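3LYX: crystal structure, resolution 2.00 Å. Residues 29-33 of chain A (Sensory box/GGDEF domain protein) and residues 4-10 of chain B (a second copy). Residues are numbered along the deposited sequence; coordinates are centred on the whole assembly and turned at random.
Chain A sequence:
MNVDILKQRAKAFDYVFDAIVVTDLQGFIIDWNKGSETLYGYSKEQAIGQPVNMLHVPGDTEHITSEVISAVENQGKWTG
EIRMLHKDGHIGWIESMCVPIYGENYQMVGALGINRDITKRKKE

Chain A, residues 29-33: IIDWN
Chain B 4-10: DILKQRA

How do the two stretches meet? Residues 29-32 of chain A form a strand and residues 4-10 of chain B lie within a longer helix; their axes approach to 10.2 Å, and their N-to-C directions differ by 68°. The closest pair of CA atoms, A:Asp31 CA and B:Ile5 CA, lies 8.2 Å apart. Helical hydrogen bonds, such as B:Arg9 N to B:Ile5 O at 3.1 Å, hold the chain B backbone near phi -65°, psi -40°.

What do the first strand residues contribute? A:Ile29 (-63/123; m, t) stays out of reach. A:Ile30 bends the strand with phi/psi of -114/-14; its CA-to-CB bond points sideways, but the p, t rotamer brings A:Ile30 CD1 to 3.7 Å from B:Gln8 OE1, a packing contact beside the polar centre.

Why does A:Asp31 dominate the contact? Its backbone is extended (-150/151), its CA-to-CB bond points toward the helix, and chi1 of -146° lies between wells, with chi2 -16°. A:Asp31 OD2 accepts hydrogen bonds from B:Gln8 NE2 at 2.8 Å and B:Arg9 NE at 3.0 Å, while B:Arg9 NH2 donates to A:Asp31 OD1 at 3.1 Å. The carboxylate thus meets the guanidinium edge in a two-pronged salt bridge. The CA-to-CB bond of B:Gln8 (p, t, chi3 44°) points toward the strand; that of B:Arg9 starts sideways, and its m, t, t chain with chi4 -166° carries the guanidinium inward.

How does the strand finish? A:Trp32 (-154/134; chi1 t, chi2 -94°) directs its CA-to-CB bond away, yet its backbone also bonds the acid: A:Trp32 N donates to A:Asp31 OD1 at 3.0 Å. A:Asn33 (-106/174; chi1 p, chi2 -27°) leaves the contact and caps a helix that follows.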

# COMPACT_ATOMS: atom_id res chain seq x y z
N ILE A 29 0.51 13.93 -12.73
CA ILE A 29 0.99 13.24 -11.53
C ILE A 29 1.41 14.25 -10.46
O ILE A 29 2.27 15.09 -10.71
CB ILE A 29 2.20 12.34 -11.87
CG1 ILE A 29 1.76 11.22 -12.81
CG2 ILE A 29 2.82 11.78 -10.59
CD1 ILE A 29 2.89 10.39 -13.35
N ILE A 30 0.81 14.15 -9.27
CA ILE A 30 1.15 15.06 -8.18
C ILE A 30 1.82 14.37 -6.99
O ILE A 30 2.36 15.03 -6.11
CB ILE A 30 -0.10 15.82 -7.67
CG1 ILE A 30 -1.18 14.84 -7.24
CG2 ILE A 30 -0.61 16.76 -8.75
CD1 ILE A 30 -2.38 15.49 -6.57
N ASP A 31 1.76 13.05 -6.95
CA ASP A 31 2.43 12.30 -5.89
C ASP A 31 2.84 10.95 -6.46
O ASP A 31 2.18 10.41 -7.36
CB ASP A 31 1.55 12.13 -4.64
CG ASP A 31 2.37 12.15 -3.35
OD1 ASP A 31 3.61 11.99 -3.43
OD2 ASP A 31 1.80 12.31 -2.25
N TRP A 32 3.91 10.41 -5.91
CA TRP A 32 4.49 9.17 -6.42
C TRP A 32 5.23 8.51 -5.25
O TRP A 32 5.95 9.19 -4.53
CB TRP A 32 5.45 9.60 -7.55
CG TRP A 32 6.19 8.54 -8.30
CD1 TRP A 32 7.45 8.07 -8.03
CD2 TRP A 32 5.77 7.90 -9.50
NE1 TRP A 32 7.83 7.18 -9.00
CE2 TRP A 32 6.82 7.05 -9.92
CE3 TRP A 32 4.60 7.95 -10.28
CZ2 TRP A 32 6.75 6.26 -11.07
CZ3 TRP A 32 4.52 7.17 -11.43
CH2 TRP A 32 5.59 6.34 -11.81
N ASN A 33 5.03 7.20 -5.06
CA ASN A 33 5.67 6.47 -3.96
C ASN A 33 6.82 5.57 -4.43
O ASN A 33 7.06 5.43 -5.63
CB ASN A 33 4.63 5.65 -3.17
CG ASN A 33 4.22 4.36 -3.88
OD1 ASN A 33 4.27 4.28 -5.11
ND2 ASN A 33 3.78 3.36 -3.11
N ASP B 4 -3.02 18.25 2.82
CA ASP B 4 -3.54 17.73 1.56
C ASP B 4 -2.70 16.53 1.15
O ASP B 4 -3.22 15.52 0.67
CB ASP B 4 -3.49 18.80 0.48
CG ASP B 4 -4.36 20.00 0.81
OD1 ASP B 4 -5.55 19.80 1.14
OD2 ASP B 4 -3.86 21.14 0.75
N ILE B 5 -1.39 16.64 1.36
CA ILE B 5 -0.46 15.55 1.03
C ILE B 5 -0.75 14.33 1.91
O ILE B 5 -0.87 13.21 1.42
CB ILE B 5 1.02 15.97 1.25
CG1 ILE B 5 1.42 17.05 0.24
CG2 ILE B 5 1.93 14.75 1.13
CD1 ILE B 5 0.93 18.45 0.58
N LEU B 6 -0.87 14.56 3.22
CA LEU B 6 -1.14 13.48 4.16
C LEU B 6 -2.44 12.77 3.86
O LEU B 6 -2.53 11.54 3.95
CB LEU B 6 -1.19 13.99 5.60
CG LEU B 6 0.11 14.35 6.31
CD1 LEU B 6 -0.21 14.63 7.78
CD2 LEU B 6 1.12 13.21 6.19
N LYS B 7 -3.46 13.55 3.51
CA LYS B 7 -4.77 12.99 3.20
C LYS B 7 -4.70 12.02 2.03
O LYS B 7 -5.16 10.88 2.14
CB LYS B 7 -5.77 14.11 2.89
CG LYS B 7 -6.08 15.02 4.07
CD LYS B 7 -6.76 14.26 5.21
CE LYS B 7 -8.19 13.86 4.85
NZ LYS B 7 -8.91 13.23 6.00
N GLN B 8 -4.12 12.47 0.92
CA GLN B 8 -4.03 11.63 -0.26
C GLN B 8 -3.18 10.39 -0.05
O GLN B 8 -3.47 9.33 -0.61
CB GLN B 8 -3.50 12.42 -1.46
CG GLN B 8 -2.14 13.04 -1.27
CD GLN B 8 -1.75 13.94 -2.43
OE1 GLN B 8 -2.57 14.73 -2.91
NE2 GLN B 8 -0.51 13.83 -2.89
N ARG B 9 -2.14 10.51 0.77
CA ARG B 9 -1.28 9.37 1.04
C ARG B 9 -2.00 8.37 1.93
O ARG B 9 -1.87 7.17 1.75
CB ARG B 9 0.03 9.83 1.68
CG ARG B 9 0.90 10.65 0.73
CD ARG B 9 2.33 10.74 1.20
NE ARG B 9 3.20 11.22 0.14
CZ ARG B 9 4.53 11.15 0.16
NH1 ARG B 9 5.16 10.61 1.20
NH2 ARG B 9 5.23 11.60 -0.87
N ALA B 10 -2.77 8.88 2.89
CA ALA B 10 -3.52 8.01 3.79
C ALA B 10 -4.64 7.32 3.01
O ALA B 10 -5.02 6.19 3.31
CB ALA B 10 -4.10 8.83 4.94